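Local coordinates for protein glycosyl hyrolase, family 3 (Deinococcus radiodurans, PDB 3TEV) that probably hydrolyses O-glycosidic bonds, as a family 3 glycoside hydrolase built on a TIM-barrel domain, at residues A[105-115]-A[159-170]; A[131-139]-A[148-157]. All coordinates share one frame; numbering follows the deposited sequence.

Both contacts lie in the TIM-barrel domain and share helix 154-169, illustrating how a single helix can serve two kinds of neighbour. Interaction 1 pairs helix 107-124 with the body of that helix, and its small residues lie between two groups of charged and polar side chains. Interaction 2 lies earlier along the helix, where the loop after strand 128-129 packs against its first turn and the loop leading into it; here branched aliphatic side chains and main-chain carbonyls predominate, with two ordered waters linking the segments. Each is partly buried, and their centres are about 14 Å apart. They touch directly, for instance where the CB of His160 meets the ring of Tyr150.

Interaction 1 (A[105-115]-A[159-170]); sequences DDQQLTEDVNA and RHGRAALAGHTR
Asp105 receives two donors from the start of segment 159-170 on one carboxylate oxygen. His160 NE2 approaches Asp105 OD1 on its anti lone pair at 2.6 Å, whereas Arg159 NH1 comes to Asp105 OD1 on the syn side at 2.7 Å, in a nearly straight salt bridge (175°) lying in the guanidinium plane. The other ring nitrogen, His160 ND1, is hydrogen-bonded to Thr110 OG1 at 2.7 Å, so the imidazole is held at both nitrogens and its rotation is fixed. At the far end, Arg170 donates NE to Glu111 OE2 at 2.8 Å and, more weakly, NH2 to Asp112 OD1, making a small salt-bridge network on a partly exposed flank. Its guanidinium also lays one face over Ala115 CB. Between these polar groups, neighbouring helices on the outside of the TIM barrel run roughly parallel, crossing at -35° with axes 7.2 Å apart. Such closeness rests on small residues: Ala163 CB packs against Gln107 O and the methyl of Thr110, and a side chain on Gly167 would collide with Glu111 O. Backbones then meet through CA-H...O contacts, Glu111 CA to Ala163 O at 3.3 Å and Ala115 CA to Gly167 O. With CG beside its backbone N (chi1 -79°), Asn114 lays its amide against Ala164 and donates ND2 to its own helix at Thr110 O, 3.0 Å away, while OD1 lies at the edge of the His168 ring.

Interaction 2 (A[131-139]-A[148-157]); sequences TPVLDINVN and RAYGSDAARV
Ile136 divides its two branches between different parts of segment 148-157. CG1 stands beside the backbone N (chi1 -56°), 4.2 Å from Val157 CG2, and sends CD1 to Ala154 at the first turn of the helix. On the other branch, Ile136 CG2 presses on Ser152 C at 3.4 Å. Shortened to an alanine, this residue would lose both branches, which is likely to open a gap beside Ala154 and Val157 and leave Ser152 without its apolar cover. Val157 CG1 rests on Leu134 O and lies 4.1 Å from Leu134 CB. Nearer the start of the loop, Val133 sets its CB and both methyls against Arg148 O, and Pro132 CB meets the edge of the Tyr150 ring. Toward the polar margin, Asn137 N donates to Gly151 O at 3.1 Å, and Asn137 itself centres an inverse gamma turn. One water takes a hydrogen from Tyr150 N and gives to the carbonyls of Val133 and Asp135; a second joins Val133 N to Tyr150 OH. The Asp135 carboxylate is hydrogen-bonded elsewhere, to the His179 ring and the backbone N of His183. The loop 131-139 thus runs between the start of helix 154-169 and strand 174-180, with Pro132 and Leu134 joined to Lys178 of that strand by backbone hydrogen bonds and Leu134 packed on helix 210-215.

Interaction 1 (A[105-115]-A[159-170])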
loop_
_atom_site.group_PDB
_atom_site.type_symbol
_atom_site.label_atom_id
_atom_site.label_comp_id
_atom_site.label_asym_id
_atom_site.label_seq_id
_atom_site.Cartn_x
_atom_site.Cartn_y
_atom_site.Cartn_z
ATOM N N ASP A 105 5.210 -11.980 -22.476
ATOM C CA ASP A 105 4.156 -11.093 -22.957
ATOM C C ASP A 105 2.858 -11.806 -23.299
ATOM O O ASP A 105 2.163 -11.436 -24.233
ATOM C CB ASP A 105 4.630 -10.201 -24.115
ATOM C CG ASP A 105 3.739 -8.977 -24.315
ATOM O OD1 ASP A 105 3.131 -8.505 -23.329
ATOM O OD2 ASP A 105 3.644 -8.480 -25.456
ATOM N N ASP A 106 2.533 -12.816 -22.513
ATOM C CA ASP A 106 1.228 -13.438 -22.586
ATOM C C ASP A 106 0.411 -12.907 -21.404
ATOM O O ASP A 106 0.594 -13.324 -20.261
ATOM C CB ASP A 106 1.357 -14.975 -22.589
ATOM C CG ASP A 106 0.013 -15.687 -22.646
ATOM O OD1 ASP A 106 -1.041 -15.043 -22.459
ATOM O OD2 ASP A 106 0.007 -16.914 -22.880
ATOM N N GLN A 107 -0.475 -11.965 -21.710
ATOM C CA GLN A 107 -1.345 -11.316 -20.738
ATOM C C GLN A 107 -2.102 -12.353 -19.922
ATOM O O GLN A 107 -2.148 -12.269 -18.697
ATOM C CB GLN A 107 -2.298 -10.344 -21.454
ATOM C CG GLN A 107 -3.535 -9.937 -20.681
ATOM C CD GLN A 107 -4.106 -8.591 -21.148
ATOM O OE1 GLN A 107 -4.457 -8.434 -22.330
ATOM N NE2 GLN A 107 -4.202 -7.610 -20.219
ATOM N N GLN A 108 -2.657 -13.351 -20.608
ATOM C CA GLN A 108 -3.408 -14.415 -19.938
ATOM C C GLN A 108 -2.540 -15.241 -18.970
ATOM O O GLN A 108 -3.013 -15.625 -17.912
ATOM C CB GLN A 108 -4.118 -15.310 -20.966
ATOM C CG GLN A 108 -5.022 -16.388 -20.369
ATOM C CD GLN A 108 -6.270 -15.825 -19.695
ATOM O OE1 GLN A 108 -7.060 -15.117 -20.328
ATOM N NE2 GLN A 108 -6.460 -16.151 -18.409
ATOM N N LEU A 109 -1.284 -15.509 -19.322
ATOM C CA LEU A 109 -0.367 -16.167 -18.391
ATOM C C LEU A 109 -0.172 -15.337 -17.105
ATOM O O LEU A 109 -0.251 -15.857 -15.977
ATOM C CB LEU A 109 0.984 -16.427 -19.058
ATOM C CG LEU A 109 2.138 -16.920 -18.169
ATOM C CD1 LEU A 109 1.825 -18.257 -17.495
ATOM C CD2 LEU A 109 3.428 -17.022 -18.995
ATOM N N THR A 110 0.071 -14.044 -17.281
ATOM C CA THR A 110 0.286 -13.153 -16.162
ATOM C C THR A 110 -0.911 -13.198 -15.236
ATOM O O THR A 110 -0.751 -13.337 -14.029
ATOM C CB THR A 110 0.551 -11.723 -16.647
ATOM O OG1 THR A 110 1.709 -11.734 -17.485
ATOM C CG2 THR A 110 0.760 -10.733 -15.458
ATOM N N GLU A 111 -2.109 -13.096 -15.801
ATOM C CA GLU A 111 -3.325 -13.176 -14.992
ATOM C C GLU A 111 -3.388 -14.494 -14.212
ATOM O O GLU A 111 -3.621 -14.489 -13.010
ATOM C CB GLU A 111 -4.575 -12.998 -15.852
ATOM C CG GLU A 111 -5.850 -13.045 -15.033
ATOM C CD GLU A 111 -7.124 -12.748 -15.825
ATOM O OE1 GLU A 111 -7.100 -12.082 -16.886
ATOM O OE2 GLU A 111 -8.187 -13.178 -15.350
ATOM N N ASP A 112 -3.144 -15.612 -14.902
ATOM C CA ASP A 112 -3.268 -16.926 -14.290
ATOM C C ASP A 112 -2.239 -17.188 -13.200
ATOM O O ASP A 112 -2.534 -17.884 -12.243
ATOM C CB ASP A 112 -3.194 -18.038 -15.342
ATOM C CG ASP A 112 -4.389 -18.042 -16.300
ATOM O OD1 ASP A 112 -5.407 -17.368 -16.041
ATOM O OD2 ASP A 112 -4.298 -18.722 -17.331
ATOM N N VAL A 113 -1.031 -16.657 -13.347
ATOM C CA VAL A 113 -0.004 -16.812 -12.303
ATOM C C VAL A 113 -0.389 -16.014 -11.042
ATOM O O VAL A 113 -0.216 -16.469 -9.906
ATOM C CB VAL A 113 1.401 -16.387 -12.816
ATOM C CG1 VAL A 113 2.393 -16.240 -11.658
ATOM C CG2 VAL A 113 1.917 -17.388 -13.860
ATOM N N ASN A 114 -0.932 -14.829 -11.255
ATOM C CA ASN A 114 -1.443 -14.032 -10.148
ATOM C C ASN A 114 -2.701 -14.648 -9.520
ATOM O O ASN A 114 -2.901 -14.581 -8.294
ATOM C CB ASN A 114 -1.632 -12.576 -10.592
ATOM C CG ASN A 114 -0.305 -11.811 -10.618
ATOM O OD1 ASN A 114 0.116 -11.256 -9.602
ATOM N ND2 ASN A 114 0.370 -11.804 -11.771
ATOM N N ALA A 115 -3.527 -15.279 -10.353
ATOM C CA ALA A 115 -4.706 -15.962 -9.851
ATOM C C ALA A 115 -4.296 -17.097 -8.933
ATOM O O ALA A 115 -4.892 -17.256 -7.867
ATOM C CB ALA A 115 -5.573 -16.467 -10.975
ATOM N N ARG A 159 -0.544 -3.366 -19.656
ATOM C CA ARG A 159 -1.144 -4.638 -20.060
ATOM C C ARG A 159 -0.937 -5.761 -19.029
ATOM O O ARG A 159 -1.874 -6.513 -18.732
ATOM C CB ARG A 159 -0.685 -5.071 -21.476
ATOM C CG ARG A 159 -1.594 -4.541 -22.595
ATOM C CD ARG A 159 -1.136 -4.941 -24.009
ATOM N NE ARG A 159 -1.218 -6.383 -24.254
ATOM C CZ ARG A 159 -0.173 -7.238 -24.042
ATOM N NH1 ARG A 159 1.031 -6.783 -23.581
ATOM N NH2 ARG A 159 -0.331 -8.533 -24.301
ATOM N N HIS A 160 0.272 -5.875 -18.480
ATOM C CA HIS A 160 0.506 -6.906 -17.474
ATOM C C HIS A 160 0.003 -6.515 -16.086
ATOM O O HIS A 160 -0.414 -7.382 -15.307
ATOM C CB HIS A 160 1.959 -7.358 -17.496
ATOM C CG HIS A 160 2.300 -8.105 -18.737
ATOM N ND1 HIS A 160 1.962 -9.429 -18.914
ATOM C CD2 HIS A 160 2.871 -7.701 -19.897
ATOM C CE1 HIS A 160 2.351 -9.821 -20.118
ATOM N NE2 HIS A 160 2.903 -8.790 -20.734
ATOM N N GLY A 161 0.002 -5.213 -15.797
ATOM C CA GLY A 161 -0.603 -4.704 -14.565
ATOM C C GLY A 161 -2.077 -5.069 -14.491
ATOM O O GLY A 161 -2.565 -5.488 -13.446
ATOM N N ARG A 162 -2.776 -4.922 -15.611
ATOM C CA ARG A 162 -4.209 -5.254 -15.709
ATOM C C ARG A 162 -4.448 -6.724 -15.366
ATOM O O ARG A 162 -5.385 -7.065 -14.618
ATOM C CB ARG A 162 -4.751 -4.959 -17.125
ATOM C CG ARG A 162 -6.288 -5.078 -17.250
ATOM C CD ARG A 162 -6.841 -4.876 -18.673
ATOM N NE ARG A 162 -6.258 -3.722 -19.369
ATOM C CZ ARG A 162 -6.723 -2.469 -19.331
ATOM N NH1 ARG A 162 -7.809 -2.156 -18.612
ATOM N NH2 ARG A 162 -6.089 -1.517 -20.017
ATOM N N ALA A 163 -3.586 -7.579 -15.910
ATOM C CA ALA A 163 -3.679 -9.028 -15.699
ATOM C C ALA A 163 -3.461 -9.395 -14.229
ATOM O O ALA A 163 -4.174 -10.229 -13.676
ATOM C CB ALA A 163 -2.670 -9.752 -16.586
ATOM N N ALA A 164 -2.468 -8.762 -13.609
ATOM C CA ALA A 164 -2.140 -8.999 -12.201
ATOM C C ALA A 164 -3.282 -8.585 -11.278
ATOM O O ALA A 164 -3.630 -9.318 -10.337
ATOM C CB ALA A 164 -0.859 -8.272 -11.837
ATOM N N LEU A 165 -3.868 -7.417 -11.555
ATOM C CA LEU A 165 -5.024 -6.928 -10.793
ATOM C C LEU A 165 -6.200 -7.896 -10.911
ATOM O O LEU A 165 -6.814 -8.250 -9.899
ATOM C CB LEU A 165 -5.454 -5.540 -11.270
ATOM C CG LEU A 165 -4.500 -4.363 -11.060
ATOM C CD1 LEU A 165 -4.887 -3.235 -12.005
ATOM C CD2 LEU A 165 -4.495 -3.856 -9.607
ATOM N N ALA A 166 -6.484 -8.344 -12.134
ATOM C CA ALA A 166 -7.655 -9.184 -12.396
ATOM C C ALA A 166 -7.509 -10.577 -11.792
ATOM O O ALA A 166 -8.473 -11.153 -11.332
ATOM C CB ALA A 166 -7.946 -9.274 -13.915
ATOM N N GLY A 167 -6.298 -11.122 -11.816
ATOM C CA GLY A 167 -6.023 -12.402 -11.176
ATOM C C GLY A 167 -6.265 -12.384 -9.673
ATOM O O GLY A 167 -6.695 -13.388 -9.114
ATOM N N HIS A 168 -5.994 -11.253 -9.016
ATOM C CA HIS A 168 -6.236 -11.135 -7.581
ATOM C C HIS A 168 -7.720 -10.917 -7.308
ATOM O O HIS A 168 -8.335 -11.620 -6.523
ATOM C CB HIS A 168 -5.401 -9.996 -6.982
ATOM C CG HIS A 168 -3.994 -10.390 -6.681
ATOM N ND1 HIS A 168 -2.997 -10.364 -7.631
ATOM C CD2 HIS A 168 -3.427 -10.866 -5.548
ATOM C CE1 HIS A 168 -1.868 -10.792 -7.090
ATOM N NE2 HIS A 168 -2.103 -11.106 -5.826
ATOM N N THR A 169 -8.272 -9.918 -7.974
ATOM C CA THR A 169 -9.653 -9.513 -7.839
ATOM C C THR A 169 -10.610 -10.684 -8.028
ATOM O O THR A 169 -11.492 -10.915 -7.191
ATOM C CB THR A 169 -9.928 -8.375 -8.834
ATOM O OG1 THR A 169 -9.345 -7.171 -8.314
ATOM C CG2 THR A 169 -11.392 -8.138 -9.004
ATOM N N ARG A 170 -10.418 -11.450 -9.102
ATOM C CA ARG A 170 -11.309 -12.579 -9.352
ATOM C C ARG A 170 -11.154 -13.723 -8.334
ATOM O O ARG A 170 -12.044 -14.565 -8.222
ATOM C CB ARG A 170 -11.200 -13.080 -10.804
ATOM C CG ARG A 170 -9.919 -13.830 -11.161
ATOM C CD ARG A 170 -9.973 -14.155 -12.658
ATOM N NE ARG A 170 -8.862 -14.891 -13.270
ATOM C CZ ARG A 170 -8.624 -16.199 -13.118
ATOM N NH1 ARG A 170 -9.362 -16.918 -12.256
ATOM N NH2 ARG A 170 -7.620 -16.788 -13.806
#

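Interaction 2 (A[131-139]-A[148-157])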
loop_
_atom_site.group_PDB
_atom_site.type_symbol
_atom_site.label_atom_id
_atom_site.label_comp_id
_atom_site.label_asym_id
_atom_site.label_seq_id
_atom_site.Cartn_x
_atom_site.Cartn_y
_atom_site.Cartn_z
ATOM N N THR A 131 0.844 -6.023 -4.844
ATOM C CA THR A 131 1.195 -6.045 -6.278
ATOM C C THR A 131 -0.061 -5.565 -7.009
ATOM O O THR A 131 -1.146 -5.571 -6.423
ATOM C CB THR A 131 1.561 -7.464 -6.866
ATOM O OG1 THR A 131 0.637 -8.457 -6.385
ATOM C CG2 THR A 131 3.001 -7.857 -6.578
ATOM N N PRO A 132 0.076 -5.151 -8.285
ATOM C CA PRO A 132 1.317 -5.157 -9.067
ATOM C C PRO A 132 2.172 -3.899 -8.886
ATOM O O PRO A 132 1.670 -2.825 -8.551
ATOM C CB PRO A 132 0.809 -5.217 -10.510
ATOM C CG PRO A 132 -0.488 -4.391 -10.456
ATOM C CD PRO A 132 -1.071 -4.643 -9.068
ATOM N N VAL A 133 3.467 -4.061 -9.119
ATOM C CA VAL A 133 4.352 -2.953 -9.362
ATOM C C VAL A 133 3.926 -2.378 -10.721
ATOM O O VAL A 133 3.859 -3.111 -11.701
ATOM C CB VAL A 133 5.809 -3.467 -9.419
ATOM C CG1 VAL A 133 6.755 -2.433 -10.059
ATOM C CG2 VAL A 133 6.279 -3.879 -8.020
ATOM N N LEU A 134 3.599 -1.087 -10.761
ATOM C CA LEU A 134 3.308 -0.403 -12.023
ATOM C C LEU A 134 4.400 0.609 -12.327
ATOM O O LEU A 134 4.249 1.449 -13.216
ATOM C CB LEU A 134 1.946 0.303 -11.991
ATOM C CG LEU A 134 0.678 -0.512 -11.711
ATOM C CD1 LEU A 134 -0.595 0.368 -11.680
ATOM C CD2 LEU A 134 0.539 -1.632 -12.722
ATOM N N ASP A 135 5.487 0.549 -11.562
ATOM C CA ASP A 135 6.687 1.330 -11.857
ATOM C C ASP A 135 7.207 0.892 -13.228
ATOM O O ASP A 135 7.076 -0.272 -13.604
ATOM C CB ASP A 135 7.768 1.121 -10.780
ATOM C CG ASP A 135 7.251 1.377 -9.357
ATOM O OD1 ASP A 135 6.467 2.329 -9.137
ATOM O OD2 ASP A 135 7.648 0.625 -8.444
ATOM N N ILE A 136 7.776 1.842 -13.965
ATOM C CA ILE A 136 8.340 1.585 -15.282
ATOM C C ILE A 136 9.857 1.662 -15.229
ATOM O O ILE A 136 10.427 2.701 -14.889
ATOM C CB ILE A 136 7.843 2.621 -16.321
ATOM C CG1 ILE A 136 6.320 2.652 -16.367
ATOM C CG2 ILE A 136 8.440 2.323 -17.718
ATOM C CD1 ILE A 136 5.773 3.833 -17.112
ATOM N N ASN A 137 10.502 0.559 -15.583
ATOM C CA ASN A 137 11.960 0.503 -15.722
ATOM C C ASN A 137 12.425 1.198 -17.026
ATOM O O ASN A 137 12.926 0.547 -17.945
ATOM C CB ASN A 137 12.417 -0.969 -15.666
ATOM C CG ASN A 137 13.934 -1.129 -15.680
ATOM O OD1 ASN A 137 14.489 -1.854 -16.524
ATOM N ND2 ASN A 137 14.616 -0.456 -14.748
ATOM N N VAL A 138 12.261 2.524 -17.090
ATOM C CA VAL A 138 12.408 3.285 -18.352
ATOM C C VAL A 138 13.853 3.623 -18.697
ATOM O O VAL A 138 14.228 3.629 -19.865
ATOM C CB VAL A 138 11.515 4.584 -18.377
ATOM C CG1 VAL A 138 11.946 5.594 -17.305
ATOM C CG2 VAL A 138 11.500 5.232 -19.776
ATOM N N ASN A 139 14.648 3.907 -17.672
ATOM C CA ASN A 139 16.038 4.294 -17.840
ATOM C C ASN A 139 16.926 3.061 -17.661
ATOM O O ASN A 139 16.975 2.486 -16.564
ATOM C CB ASN A 139 16.400 5.390 -16.825
ATOM C CG ASN A 139 17.563 6.286 -17.279
ATOM O OD1 ASN A 139 18.330 5.953 -18.193
ATOM N ND2 ASN A 139 17.697 7.435 -16.613
ATOM N N ARG A 148 11.559 -6.297 -10.975
ATOM C CA ARG A 148 10.241 -6.226 -10.364
ATOM C C ARG A 148 9.212 -5.450 -11.198
ATOM O O ARG A 148 8.023 -5.488 -10.893
ATOM C CB ARG A 148 10.357 -5.650 -8.948
ATOM C CG ARG A 148 11.370 -6.373 -8.045
ATOM C CD ARG A 148 11.667 -5.550 -6.794
ATOM N NE ARG A 148 10.427 -5.018 -6.221
ATOM C CZ ARG A 148 10.335 -3.993 -5.375
ATOM N NH1 ARG A 148 9.137 -3.612 -4.941
ATOM N NH2 ARG A 148 11.423 -3.347 -4.967
ATOM N N ALA A 149 9.667 -4.753 -12.240
ATOM C CA ALA A 149 8.761 -4.113 -13.208
ATOM C C ALA A 149 8.458 -5.069 -14.362
ATOM O O ALA A 149 9.249 -5.963 -14.644
ATOM C CB ALA A 149 9.351 -2.817 -13.733
ATOM N N TYR A 150 7.306 -4.881 -15.009
ATOM C CA TYR A 150 6.894 -5.709 -16.149
ATOM C C TYR A 150 7.533 -5.281 -17.468
ATOM O O TYR A 150 7.508 -6.041 -18.431
ATOM C CB TYR A 150 5.366 -5.738 -16.288
ATOM C CG TYR A 150 4.671 -6.472 -15.165
ATOM C CD1 TYR A 150 4.614 -7.870 -15.145
ATOM C CD2 TYR A 150 4.077 -5.772 -14.110
ATOM C CE1 TYR A 150 3.984 -8.558 -14.103
ATOM C CE2 TYR A 150 3.455 -6.448 -13.062
ATOM C CZ TYR A 150 3.409 -7.841 -13.068
ATOM O OH TYR A 150 2.787 -8.514 -12.031
ATOM N N GLY A 151 8.103 -4.076 -17.514
ATOM C CA GLY A 151 8.704 -3.545 -18.745
ATOM C C GLY A 151 9.326 -2.152 -18.656
ATOM O O GLY A 151 9.506 -1.603 -17.561
ATOM N N SER A 152 9.656 -1.589 -19.825
ATOM C CA SER A 152 10.354 -0.294 -19.932
ATOM C C SER A 152 9.527 0.826 -20.595
ATOM O O SER A 152 10.032 1.930 -20.846
ATOM C CB SER A 152 11.734 -0.459 -20.610
ATOM O OG SER A 152 11.651 -1.126 -21.865
ATOM N N ASP A 153 8.254 0.530 -20.851
ATOM C CA ASP A 153 7.300 1.494 -21.387
ATOM C C ASP A 153 5.941 1.293 -20.717
ATOM O O ASP A 153 5.643 0.205 -20.207
ATOM C CB ASP A 153 7.198 1.365 -22.918
ATOM C CG ASP A 153 6.706 -0.006 -23.364
ATOM O OD1 ASP A 153 7.536 -0.839 -23.801
ATOM O OD2 ASP A 153 5.483 -0.255 -23.278
ATOM N N ALA A 154 5.132 2.352 -20.719
ATOM C CA ALA A 154 3.817 2.370 -20.069
ATOM C C ALA A 154 2.847 1.302 -20.605
ATOM O O ALA A 154 2.112 0.678 -19.827
ATOM C CB ALA A 154 3.198 3.754 -20.187
ATOM N N ALA A 155 2.874 1.099 -21.927
ATOM C CA ALA A 155 1.996 0.154 -22.622
ATOM C C ALA A 155 2.157 -1.275 -22.115
ATOM O O ALA A 155 1.161 -1.954 -21.869
ATOM C CB ALA A 155 2.225 0.218 -24.178
ATOM N N ARG A 156 3.405 -1.723 -21.970
ATOM C CA ARG A 156 3.707 -3.074 -21.481
ATOM C C ARG A 156 3.361 -3.235 -20.001
ATOM O O ARG A 156 2.851 -4.275 -19.573
ATOM C CB ARG A 156 5.181 -3.423 -21.699
ATOM C CG ARG A 156 5.537 -4.904 -21.484
ATOM C CD ARG A 156 5.067 -5.759 -22.646
ATOM N NE ARG A 156 5.662 -5.303 -23.897
ATOM C CZ ARG A 156 6.591 -5.965 -24.581
ATOM N NH1 ARG A 156 7.037 -7.147 -24.163
ATOM N NH2 ARG A 156 7.063 -5.437 -25.696
ATOM N N VAL A 157 3.644 -2.207 -19.217
ATOM C CA VAL A 157 3.330 -2.249 -17.791
ATOM C C VAL A 157 1.813 -2.246 -17.587
ATOM O O VAL A 157 1.293 -3.029 -16.792
ATOM C CB VAL A 157 4.058 -1.127 -17.031
ATOM C CG1 VAL A 157 3.492 -0.930 -15.583
ATOM C CG2 VAL A 157 5.576 -1.430 -17.026
HETATM O O HOH W 1 5.782 -2.726 -13.725
HETATM O O HOH W 2 4.079 -7.040 -9.838
#